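Side-chain contacts in RND efflux system, outer membrane lipoprotein, NodT family (Burkholderia mallei, PDB 6U94), which probably serves as the outer-membrane channel component of an RND-type efflux system, carrying substrates out of the cell: residues Lys393-Glu396 with Ala397-Asp401; Thr405-Leu408 with Ala409-Phe413. All coordinates share one frame; numbering follows the deposited sequence.

Contact 1 (Lys393-Glu396 with Ala397-Asp401); sequences KAQE and AMIRD
Lys-393, Ala-394, Gln-395 and Glu-396 each offer a carbonyl to the backbone N-H four residues on, from Ala-397 to Arg-400, the unbroken i to i+4 pattern of an alpha helix. The bond from Ala-397 N to Lys-393 O measures 3.1 Å and is fairly straight (163°), whereas that from Arg-400 N to Glu-396 O, at 2.9 Å, is bent to 137°. The side chains add van der Waals contacts to this frame. Met-398 runs alongside Gln-395, both pointing the same way, and its chain turns at the last torsion (chi3 73°) to bring CE to 3.7 Å from Gln-395 CD. One turn farther along the chain from Gln-395, Ile-399 is set with CG1 beside its own backbone N, which places that atom 3.1 Å from Gln-395 O. The carbonyl that receives the Ile-399 N-H is thus also flanked by the isoleucine's aliphatic branch, and Ile-399 CD1 reaches 4.3 Å from Gln-395 CG. On another side of the helix Arg-400 curls back, and one face of its guanidinium lies over Ala-397 CA, which is displaced toward the rim of the group. Its charge does not meet that of Glu-396: Arg-400 NH2 and Glu-396 OE1 remain 5.9 Å apart, so any attraction between them is probably diffuse. On helix 362-415 this is a surface contact whose Gln-395 side meets helix 421-454: Gln-395, Met-398 and Ile-399 all touch Ala-433, and Gln-395 also reaches Leu-436.

Contact 2 (Thr405-Leu408 with Ala409-Phe413); sequences TKRL and ADMRF
An i to i+4 salt bridge between Lys-406 and Asp-410 marks the final turns of helix 362-415, close to where the chain reverses into helix 421-454 to complete a helical hairpin. Lys-406 NZ donates to Asp-410 OD2 at 2.6 Å, using the syn lone pair of that oxygen. The lysine leaves the backbone with CG opposite its own N (chi1 -179°), stays nearly extended, and bends only at its last torsion, which turns the ammonium back toward Asp-410; the two side chains cross obliquely. Asp-410 OD2 also lies 2.9 Å from Lys-406 O. Both are acceptors, and the ammonium charge probably offsets their mutual repulsion. Beside this pair, Arg-407 and Met-411 run next to each other in the same direction, with Met-411 CE 3.3 Å from Arg-407 NH1. The arginine's polar end is engaged elsewhere, its NE forming a salt bridge with Glu-404. Arg-412 folds back along the helix, bringing NH1 to 3.0 Å from Leu-408 O at an angle too poor for a hydrogen bond. That carbonyl instead receives Arg-412 N at 3.3 Å, from 41° above its plane, a longer bond than the 2.8 Å link of Ala-409 N to Thr-405 O. Arg-412 NE pairs with Asp-418 in the turn, while the ring of Phe-413 meets Tyr-420 edge-to-face. Against helix 421-454, Lys-406 lies on Ala-426 and Leu-430, and Ala-409 and Asp-410 both rest on Val-423.

Contacts 1 and 2 are both surface contacts on helix 362-415, follow one another along the chain, and have centres about 18 Å apart. Both turn one side to helix 421-454, with contact 2 nearer the reversal between the helices and farther from the chain's centre (about 38 Å against 23 Å). Their chemistry differs. Beyond the backbone bonds, contact 1 has only van der Waals contacts from its side chains, its opposite charges standing apart, whereas contact 2 closes an ion pair and has arginines engaged with acidic residues beyond its segments. A hydrogen bond from Thr-405 OG1 to Asp-401 O spans the interval between them. As in other outer membrane factors, such helical hairpins probably build the wall of a periplasmic alpha-barrel.

Contact 1 (Lys393-Glu396 with Ala397-Asp401)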
ATOM      1  N   LYS A 393      16.040  -3.882  -4.170  1.00 62.65           N
ATOM      2  CA  LYS A 393      17.300  -4.136  -4.867  1.00 73.08           C
ATOM      3  C   LYS A 393      18.457  -4.289  -3.888  1.00 74.39           C
ATOM      4  O   LYS A 393      19.345  -5.125  -4.093  1.00 81.20           O
ATOM      5  CB  LYS A 393      17.579  -3.015  -5.869  1.00 76.99           C
ATOM      6  CG  LYS A 393      16.672  -3.057  -7.088  1.00 83.88           C
ATOM      7  CD  LYS A 393      16.667  -1.728  -7.822  1.00 91.08           C
ATOM      8  CE  LYS A 393      15.719  -1.750  -9.015  1.00 94.67           C
ATOM      9  NZ  LYS A 393      16.251  -2.567 -10.141  1.00 97.95           N
ATOM     10  N   ALA A 394      18.464  -3.493  -2.817  1.00 71.20           N
ATOM     11  CA  ALA A 394      19.499  -3.644  -1.801  1.00 67.91           C
ATOM     12  C   ALA A 394      19.390  -4.994  -1.105  1.00 72.03           C
ATOM     13  O   ALA A 394      20.403  -5.665  -0.869  1.00 76.73           O
ATOM     14  CB  ALA A 394      19.410  -2.507  -0.785  1.00 62.80           C
ATOM     15  N   GLN A 395      18.166  -5.411  -0.776  1.00 67.41           N
ATOM     16  CA  GLN A 395      17.977  -6.693  -0.111  1.00 67.41           C
ATOM     17  C   GLN A 395      18.358  -7.855  -1.018  1.00 68.36           C
ATOM     18  O   GLN A 395      18.809  -8.897  -0.532  1.00 70.32           O
ATOM     19  CB  GLN A 395      16.525  -6.828   0.355  1.00 67.01           C
ATOM     20  CG  GLN A 395      16.309  -7.838   1.467  1.00 69.67           C
ATOM     21  CD  GLN A 395      16.862  -7.372   2.804  1.00 71.90           C
ATOM     22  OE1 GLN A 395      17.065  -8.173   3.715  1.00 75.24           O
ATOM     23  NE2 GLN A 395      17.097  -6.070   2.930  1.00 69.72           N
ATOM     24  N   GLU A 396      18.187  -7.698  -2.332  1.00 66.60           N
ATOM     25  CA  GLU A 396      18.530  -8.777  -3.253  1.00 65.82           C
ATOM     26  C   GLU A 396      20.041  -8.945  -3.374  1.00 67.17           C
ATOM     27  O   GLU A 396      20.540 -10.075  -3.426  1.00 64.09           O
ATOM     28  CB  GLU A 396      17.899  -8.520  -4.621  1.00 67.49           C
ATOM     29  CG  GLU A 396      16.407  -8.821  -4.668  1.00 72.91           C
ATOM     30  CD  GLU A 396      15.765  -8.420  -5.981  1.00 74.79           C
ATOM     31  OE1 GLU A 396      16.332  -7.563  -6.689  1.00 75.44           O
ATOM     32  OE2 GLU A 396      14.688  -8.965  -6.304  1.00 79.65           O
ATOM     33  N   ALA A 397      20.785  -7.836  -3.421  1.00 67.67           N
ATOM     34  CA  ALA A 397      22.241  -7.932  -3.442  1.00 73.51           C
ATOM     35  C   ALA A 397      22.775  -8.440  -2.111  1.00 73.20           C
ATOM     36  O   ALA A 397      23.799  -9.133  -2.075  1.00 78.67           O
ATOM     37  CB  ALA A 397      22.857  -6.575  -3.785  1.00 58.81           C
ATOM     38  N   MET A 398      22.094  -8.115  -1.010  1.00 77.85           N
ATOM     39  CA  MET A 398      22.487  -8.657   0.286  1.00 81.90           C
ATOM     40  C   MET A 398      22.263 -10.162   0.337  1.00 80.75           C
ATOM     41  O   MET A 398      23.122 -10.913   0.816  1.00 82.16           O
ATOM     42  CB  MET A 398      21.712  -7.955   1.401  1.00 88.14           C
ATOM     43  CG  MET A 398      22.431  -7.912   2.738  1.00 96.50           C
ATOM     44  SD  MET A 398      21.523  -6.963   3.976  1.00105.15           S
ATOM     45  CE  MET A 398      20.178  -8.082   4.342  1.00103.10           C
ATOM     46  N   ILE A 399      21.116 -10.621  -0.172  1.00 75.87           N
ATOM     47  CA  ILE A 399      20.845 -12.054  -0.251  1.00 72.25           C
ATOM     48  C   ILE A 399      21.842 -12.735  -1.180  1.00 72.62           C
ATOM     49  O   ILE A 399      22.198 -13.902  -0.976  1.00 77.93           O
ATOM     50  CB  ILE A 399      19.385 -12.288  -0.702  1.00 69.11           C
ATOM     51  CG1 ILE A 399      18.421 -11.874   0.411  1.00 65.28           C
ATOM     52  CG2 ILE A 399      19.144 -13.741  -1.097  1.00 56.99           C
ATOM     53  CD1 ILE A 399      16.969 -11.800  -0.034  1.00 68.34           C
ATOM     54  N   ARG A 400      22.330 -12.015  -2.194  1.00 72.26           N
ATOM     55  CA  ARG A 400      23.311 -12.596  -3.105  1.00 76.08           C
ATOM     56  C   ARG A 400      24.640 -12.853  -2.399  1.00 74.14           C
ATOM     57  O   ARG A 400      25.284 -13.881  -2.636  1.00 76.16           O
ATOM     58  CB  ARG A 400      23.511 -11.680  -4.313  1.00 80.02           C
ATOM     59  CG  ARG A 400      24.206 -12.347  -5.485  1.00 87.89           C
ATOM     60  CD  ARG A 400      24.305 -11.420  -6.690  1.00 94.42           C
ATOM     61  NE  ARG A 400      23.158 -10.520  -6.791  1.00 95.86           N
ATOM     62  CZ  ARG A 400      23.246  -9.193  -6.774  1.00 96.19           C
ATOM     63  NH1 ARG A 400      24.434  -8.608  -6.679  1.00 99.26           N
ATOM     64  NH2 ARG A 400      22.151  -8.451  -6.864  1.00 90.97           N
ATOM     65  N   ASP A 401      25.062 -11.935  -1.526  1.00 73.69           N
ATOM     66  CA  ASP A 401      26.323 -12.107  -0.812  1.00 73.14           C
ATOM     67  C   ASP A 401      26.200 -13.128   0.314  1.00 74.83           C
ATOM     68  O   ASP A 401      27.116 -13.930   0.528  1.00 77.25           O
ATOM     69  CB  ASP A 401      26.802 -10.766  -0.256  1.00 76.17           C
ATOM     70  CG  ASP A 401      27.289  -9.827  -1.341  1.00 86.36           C
ATOM     71  OD1 ASP A 401      27.787 -10.318  -2.375  1.00 91.06           O
ATOM     72  OD2 ASP A 401      27.178  -8.595  -1.158  1.00 91.17           O
TER

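Contact 2 (Thr405-Leu408 with Ala409-Phe413)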
ATOM      1  N   THR A 405      28.338 -16.448   0.969  1.00 78.54           N
ATOM      2  CA  THR A 405      29.022 -16.620   2.248  1.00 81.64           C
ATOM      3  C   THR A 405      28.678 -17.965   2.875  1.00 85.27           C
ATOM      4  O   THR A 405      29.567 -18.696   3.329  1.00 92.84           O
ATOM      5  CB  THR A 405      28.666 -15.482   3.199  1.00 77.27           C
ATOM      6  OG1 THR A 405      29.076 -14.239   2.622  1.00 79.58           O
ATOM      7  CG2 THR A 405      29.367 -15.668   4.537  1.00 80.19           C
ATOM      8  N   LYS A 406      27.389 -18.313   2.895  1.00 82.08           N
ATOM      9  CA  LYS A 406      26.983 -19.612   3.418  1.00 84.24           C
ATOM     10  C   LYS A 406      27.585 -20.754   2.606  1.00 87.38           C
ATOM     11  O   LYS A 406      27.869 -21.823   3.157  1.00 93.61           O
ATOM     12  CB  LYS A 406      25.458 -19.719   3.443  1.00 79.76           C
ATOM     13  CG  LYS A 406      24.945 -21.037   4.003  1.00 83.67           C
ATOM     14  CD  LYS A 406      23.455 -21.208   3.783  1.00 86.63           C
ATOM     15  CE  LYS A 406      23.057 -22.671   3.885  1.00 89.82           C
ATOM     16  NZ  LYS A 406      23.687 -23.489   2.808  1.00 89.17           N
ATOM     17  N   ARG A 407      27.795 -20.547   1.304  1.00 85.65           N
ATOM     18  CA  ARG A 407      28.403 -21.589   0.482  1.00 87.18           C
ATOM     19  C   ARG A 407      29.872 -21.784   0.833  1.00 88.83           C
ATOM     20  O   ARG A 407      30.348 -22.921   0.936  1.00 86.61           O
ATOM     21  CB  ARG A 407      28.250 -21.247  -1.001  1.00 90.47           C
ATOM     22  CG  ARG A 407      28.730 -22.346  -1.935  1.00 93.76           C
ATOM     23  CD  ARG A 407      28.616 -21.935  -3.396  1.00 95.86           C
ATOM     24  NE  ARG A 407      29.670 -21.006  -3.793  1.00 97.62           N
ATOM     25  CZ  ARG A 407      30.841 -21.378  -4.301  1.00101.88           C
ATOM     26  NH1 ARG A 407      31.112 -22.665  -4.478  1.00104.44           N
ATOM     27  NH2 ARG A 407      31.744 -20.466  -4.636  1.00100.91           N
ATOM     28  N   LEU A 408      30.612 -20.688   1.014  1.00 89.78           N
ATOM     29  CA  LEU A 408      32.006 -20.795   1.425  1.00 88.88           C
ATOM     30  C   LEU A 408      32.137 -21.257   2.868  1.00 94.83           C
ATOM     31  O   LEU A 408      33.173 -21.820   3.237  1.00100.08           O
ATOM     32  CB  LEU A 408      32.714 -19.456   1.228  1.00 88.40           C
ATOM     33  CG  LEU A 408      32.708 -18.944  -0.215  1.00 90.33           C
ATOM     34  CD1 LEU A 408      33.331 -17.561  -0.308  1.00 90.77           C
ATOM     35  CD2 LEU A 408      33.430 -19.925  -1.132  1.00 87.54           C
ATOM     36  N   ALA A 409      31.109 -21.034   3.689  1.00 95.85           N
ATOM     37  CA  ALA A 409      31.102 -21.584   5.038  1.00 97.42           C
ATOM     38  C   ALA A 409      30.820 -23.081   5.024  1.00101.74           C
ATOM     39  O   ALA A 409      31.489 -23.846   5.728  1.00 96.28           O
ATOM     40  CB  ALA A 409      30.071 -20.851   5.895  1.00 88.39           C
ATOM     41  N   ASP A 410      29.828 -23.511   4.236  1.00106.59           N
ATOM     42  CA  ASP A 410      29.540 -24.937   4.104  1.00113.88           C
ATOM     43  C   ASP A 410      30.757 -25.699   3.602  1.00119.45           C
ATOM     44  O   ASP A 410      30.989 -26.848   3.996  1.00123.29           O
ATOM     45  CB  ASP A 410      28.356 -25.150   3.159  1.00112.83           C
ATOM     46  CG  ASP A 410      27.033 -24.748   3.775  1.00113.42           C
ATOM     47  OD1 ASP A 410      26.819 -25.036   4.970  1.00116.21           O
ATOM     48  OD2 ASP A 410      26.204 -24.147   3.061  1.00112.13           O
ATOM     49  N   MET A 411      31.547 -25.072   2.730  1.00120.34           N
ATOM     50  CA  MET A 411      32.706 -25.748   2.160  1.00122.48           C
ATOM     51  C   MET A 411      33.808 -25.924   3.198  1.00120.54           C
ATOM     52  O   MET A 411      34.408 -27.001   3.297  1.00125.99           O
ATOM     53  CB  MET A 411      33.215 -24.968   0.950  1.00127.61           C
ATOM     54  CG  MET A 411      33.860 -25.818  -0.127  1.00133.57           C
ATOM     55  SD  MET A 411      34.035 -24.897  -1.668  1.00135.95           S
ATOM     56  CE  MET A 411      32.333 -24.431  -1.972  1.00131.44           C
ATOM     57  N   ARG A 412      34.089 -24.879   3.984  1.00114.68           N
ATOM     58  CA  ARG A 412      35.137 -24.984   4.993  1.00116.00           C
ATOM     59  C   ARG A 412      34.727 -25.894   6.142  1.00113.77           C
ATOM     60  O   ARG A 412      35.590 -26.507   6.782  1.00118.08           O
ATOM     61  CB  ARG A 412      35.513 -23.600   5.526  1.00116.78           C
ATOM     62  CG  ARG A 412      36.266 -22.731   4.533  1.00120.07           C
ATOM     63  CD  ARG A 412      36.948 -21.559   5.224  1.00122.37           C
ATOM     64  NE  ARG A 412      36.090 -20.932   6.227  1.00122.81           N
ATOM     65  CZ  ARG A 412      35.110 -20.076   5.950  1.00121.10           C
ATOM     66  NH1 ARG A 412      34.847 -19.740   4.695  1.00119.74           N
ATOM     67  NH2 ARG A 412      34.384 -19.559   6.932  1.00113.77           N
ATOM     68  N   PHE A 413      33.426 -26.002   6.416  1.00104.63           N
ATOM     69  CA  PHE A 413      32.983 -26.903   7.475  1.00106.80           C
ATOM     70  C   PHE A 413      33.068 -28.357   7.033  1.00111.66           C
ATOM     71  O   PHE A 413      33.481 -29.225   7.813  1.00112.30           O
ATOM     72  CB  PHE A 413      31.558 -26.558   7.908  1.00105.83           C
ATOM     73  CG  PHE A 413      31.024 -27.457   8.988  1.00108.74           C
ATOM     74  CD1 PHE A 413      31.561 -27.419  10.265  1.00112.80           C
ATOM     75  CD2 PHE A 413      29.991 -28.342   8.728  1.00107.49           C
ATOM     76  CE1 PHE A 413      31.081 -28.249  11.261  1.00114.57           C
ATOM     77  CE2 PHE A 413      29.503 -29.173   9.722  1.00110.00           C
ATOM     78  CZ  PHE A 413      30.049 -29.125  10.991  1.00113.35           C
TER